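Local coordinates for protein prolyl oligopeptidase (Galerina marginata, PDB 5N4B) that cleaves peptide bonds after proline and macrocyclises the peptide precursors of the amanitin toxins, working as a dual-function serine peptidase, at residues R379-E384 / P475-R480. The protein carries 1 engineered substitution. Residues are numbered along the deposited sequence; the frame is centred on the assembly and turned at random.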
loop_
_atom_site.group_PDB
_atom_site.type_symbol
_atom_site.label_atom_id
_atom_site.label_comp_id
_atom_site.label_asym_id
_atom_site.label_seq_id
_atom_site.Cartn_x
_atom_site.Cartn_y
_atom_site.Cartn_z
ATOM N N ARG A 379 19.082 -0.017 -3.915
ATOM C CA ARG A 379 20.235 0.865 -3.916
ATOM C C ARG A 379 19.831 2.101 -4.726
ATOM O O ARG A 379 19.450 1.986 -5.907
ATOM C CB ARG A 379 21.434 0.159 -4.563
ATOM C CG ARG A 379 22.686 1.027 -4.487
ATOM C CD ARG A 379 23.825 0.490 -5.395
ATOM N NE ARG A 379 23.911 -0.913 -5.166
ATOM C CZ ARG A 379 24.478 -1.482 -4.111
ATOM N NH1 ARG A 379 25.083 -0.748 -3.177
ATOM N NH2 ARG A 379 24.420 -2.820 -4.017
ATOM N N ASN A 380 19.883 3.271 -4.101
ATOM C CA ASN A 380 19.427 4.486 -4.773
ATOM C C ASN A 380 17.991 4.311 -5.290
ATOM O O ASN A 380 17.609 4.822 -6.335
ATOM C CB ASN A 380 20.374 4.943 -5.888
ATOM C CG ASN A 380 21.727 5.314 -5.407
ATOM O OD1 ASN A 380 22.750 4.855 -5.950
ATOM N ND2 ASN A 380 21.753 6.091 -4.402
ATOM N N VAL A 381 17.159 3.630 -4.503
ATOM C CA VAL A 381 15.735 3.451 -4.740
ATOM C C VAL A 381 15.453 2.605 -5.964
ATOM O O VAL A 381 14.330 2.622 -6.508
ATOM C CB VAL A 381 14.988 4.804 -4.788
ATOM C CG1 VAL A 381 13.510 4.595 -4.392
ATOM C CG2 VAL A 381 15.619 5.843 -3.885
ATOM N N LYS A 382 16.423 1.805 -6.377
ATOM C CA LYS A 382 16.281 0.926 -7.526
ATOM C C LYS A 382 16.718 -0.480 -7.089
ATOM O O LYS A 382 17.749 -0.655 -6.433
ATOM C CB LYS A 382 17.163 1.430 -8.666
ATOM C CG LYS A 382 16.670 2.819 -9.218
ATOM C CD LYS A 382 17.645 3.529 -10.120
ATOM C CE LYS A 382 18.764 4.179 -9.338
ATOM N NZ LYS A 382 19.726 4.726 -10.277
ATOM N N ASP A 383 15.920 -1.466 -7.423
ATOM C CA ASP A 383 16.108 -2.805 -6.914
ATOM C C ASP A 383 17.110 -3.606 -7.733
ATOM O O ASP A 383 17.138 -3.540 -8.976
ATOM C CB ASP A 383 14.767 -3.535 -6.860
ATOM C CG ASP A 383 13.870 -3.037 -5.743
ATOM O OD1 ASP A 383 14.340 -2.340 -4.781
ATOM O OD2 ASP A 383 12.663 -3.412 -5.718
ATOM N N GLU A 384 17.892 -4.411 -7.020
ATOM C CA GLU A 384 18.915 -5.290 -7.569
ATOM C C GLU A 384 18.696 -6.677 -6.984
ATOM O O GLU A 384 18.434 -6.819 -5.785
ATOM C CB GLU A 384 20.298 -4.794 -7.210
ATOM C CG GLU A 384 20.529 -3.336 -7.569
ATOM C CD GLU A 384 21.927 -2.836 -7.223
ATOM O OE1 GLU A 384 22.716 -3.596 -6.600
ATOM O OE2 GLU A 384 22.258 -1.691 -7.578
ATOM N N PRO A 475 17.338 12.213 -3.693
ATOM C CA PRO A 475 17.129 11.832 -5.098
ATOM C C PRO A 475 15.666 11.930 -5.484
ATOM O O PRO A 475 14.766 11.847 -4.646
ATOM C CB PRO A 475 17.560 10.357 -5.136
ATOM C CG PRO A 475 17.159 9.892 -3.774
ATOM C CD PRO A 475 17.318 11.027 -2.796
ATOM N N MET A 476 15.455 12.111 -6.776
ATOM C CA MET A 476 14.115 12.268 -7.325
ATOM C C MET A 476 14.080 11.622 -8.704
ATOM O O MET A 476 14.899 11.943 -9.573
ATOM C CB MET A 476 13.759 13.736 -7.464
ATOM C CG MET A 476 12.413 14.000 -8.129
ATOM S SD MET A 476 11.718 15.653 -7.802
ATOM C CE MET A 476 13.078 16.737 -8.206
ATOM N N PHE A 477 13.068 10.790 -8.946
ATOM C CA PHE A 477 12.834 10.269 -10.291
ATOM C C PHE A 477 12.071 11.289 -11.120
ATOM O O PHE A 477 11.152 11.946 -10.625
ATOM C CB PHE A 477 11.998 9.003 -10.234
ATOM C CG PHE A 477 12.657 7.849 -9.551
ATOM C CD1 PHE A 477 13.796 7.263 -10.084
ATOM C CD2 PHE A 477 12.126 7.325 -8.393
ATOM C CE1 PHE A 477 14.378 6.156 -9.451
ATOM C CE2 PHE A 477 12.717 6.178 -7.778
ATOM C CZ PHE A 477 13.819 5.633 -8.318
ATOM N N ILE A 478 12.495 11.452 -12.379
ATOM C CA ILE A 478 11.800 12.305 -13.340
ATOM C C ILE A 478 11.461 11.438 -14.539
ATOM O O ILE A 478 12.360 10.837 -15.146
ATOM C CB ILE A 478 12.639 13.528 -13.747
ATOM C CG1 ILE A 478 12.861 14.404 -12.497
ATOM C CG2 ILE A 478 11.914 14.308 -14.788
ATOM C CD1 ILE A 478 13.646 15.738 -12.739
ATOM N N VAL A 479 10.182 11.390 -14.897
ATOM C CA VAL A 479 9.694 10.606 -16.025
ATOM C C VAL A 479 9.151 11.554 -17.080
ATOM O O VAL A 479 8.411 12.497 -16.757
ATOM C CB VAL A 479 8.604 9.598 -15.609
ATOM C CG1 VAL A 479 8.242 8.705 -16.778
ATOM C CG2 VAL A 479 9.080 8.782 -14.418
ATOM N N ARG A 480 9.472 11.271 -18.356
ATOM C CA ARG A 480 8.972 12.097 -19.460
ATOM C C ARG A 480 8.751 11.241 -20.701
ATOM O O ARG A 480 9.375 10.195 -20.884
ATOM C CB ARG A 480 9.932 13.239 -19.783
ATOM C CG ARG A 480 11.309 12.781 -20.272
ATOM C CD ARG A 480 12.110 13.867 -20.909
ATOM N NE ARG A 480 13.493 13.455 -21.028
ATOM C CZ ARG A 480 14.441 14.285 -21.439
ATOM N NH1 ARG A 480 14.130 15.515 -21.831
ATOM N NH2 ARG A 480 15.693 13.880 -21.475
#
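Phe477 carries most of the contact between 379-384 and 475-480, and it does so with the far end of its ring. Its CG lies anti to the carbonyl carbon (chi1 -65°), and from there the ring reaches the tip of a type I' turn running from Arg379 to Lys382. The tightest packing is at Val381: its CB lies 3.8 Å from Phe477 CZ, and its CG1, anti to the backbone N, is likewise 3.8 Å from Phe477 CE2. The backbone joins in, with Val381 O 3.6 Å from Phe477 CZ, in the ring plane at its edge, so the carbonyl faces the ring's rim and not its pi cloud. Both Val381 and Phe477 are buried.

The turn is the hairpin connection between strands 372-379 and 382-388, the two middle strands of one four-stranded propeller blade, and it is closed by Arg379 N to Lys382 O at 2.9 Å and by the reverse bond. Phe477 stands on strand 473-481 of the mixed sheet of the alpha/beta-hydrolase domain, so the contact bridges the two domains of this S9A peptidase, away from the catalytic residues. No hydrogen bond links the two segments directly; instead Gln463, on the adjacent strand 459-467, donates from NE2 to Asn380 O.

Packing loosens around this centre. Val381 CG2 is 4.3 Å from Pro475 CG, and partly exposed Lys382 brings only its aliphatic CG near the ring edge, 4.1 Å from Phe477 CE1. The Lys382 chain then bends at chi3 (-77°), and its NZ makes a weak hydrogen bond to OE1 of the same Gln463.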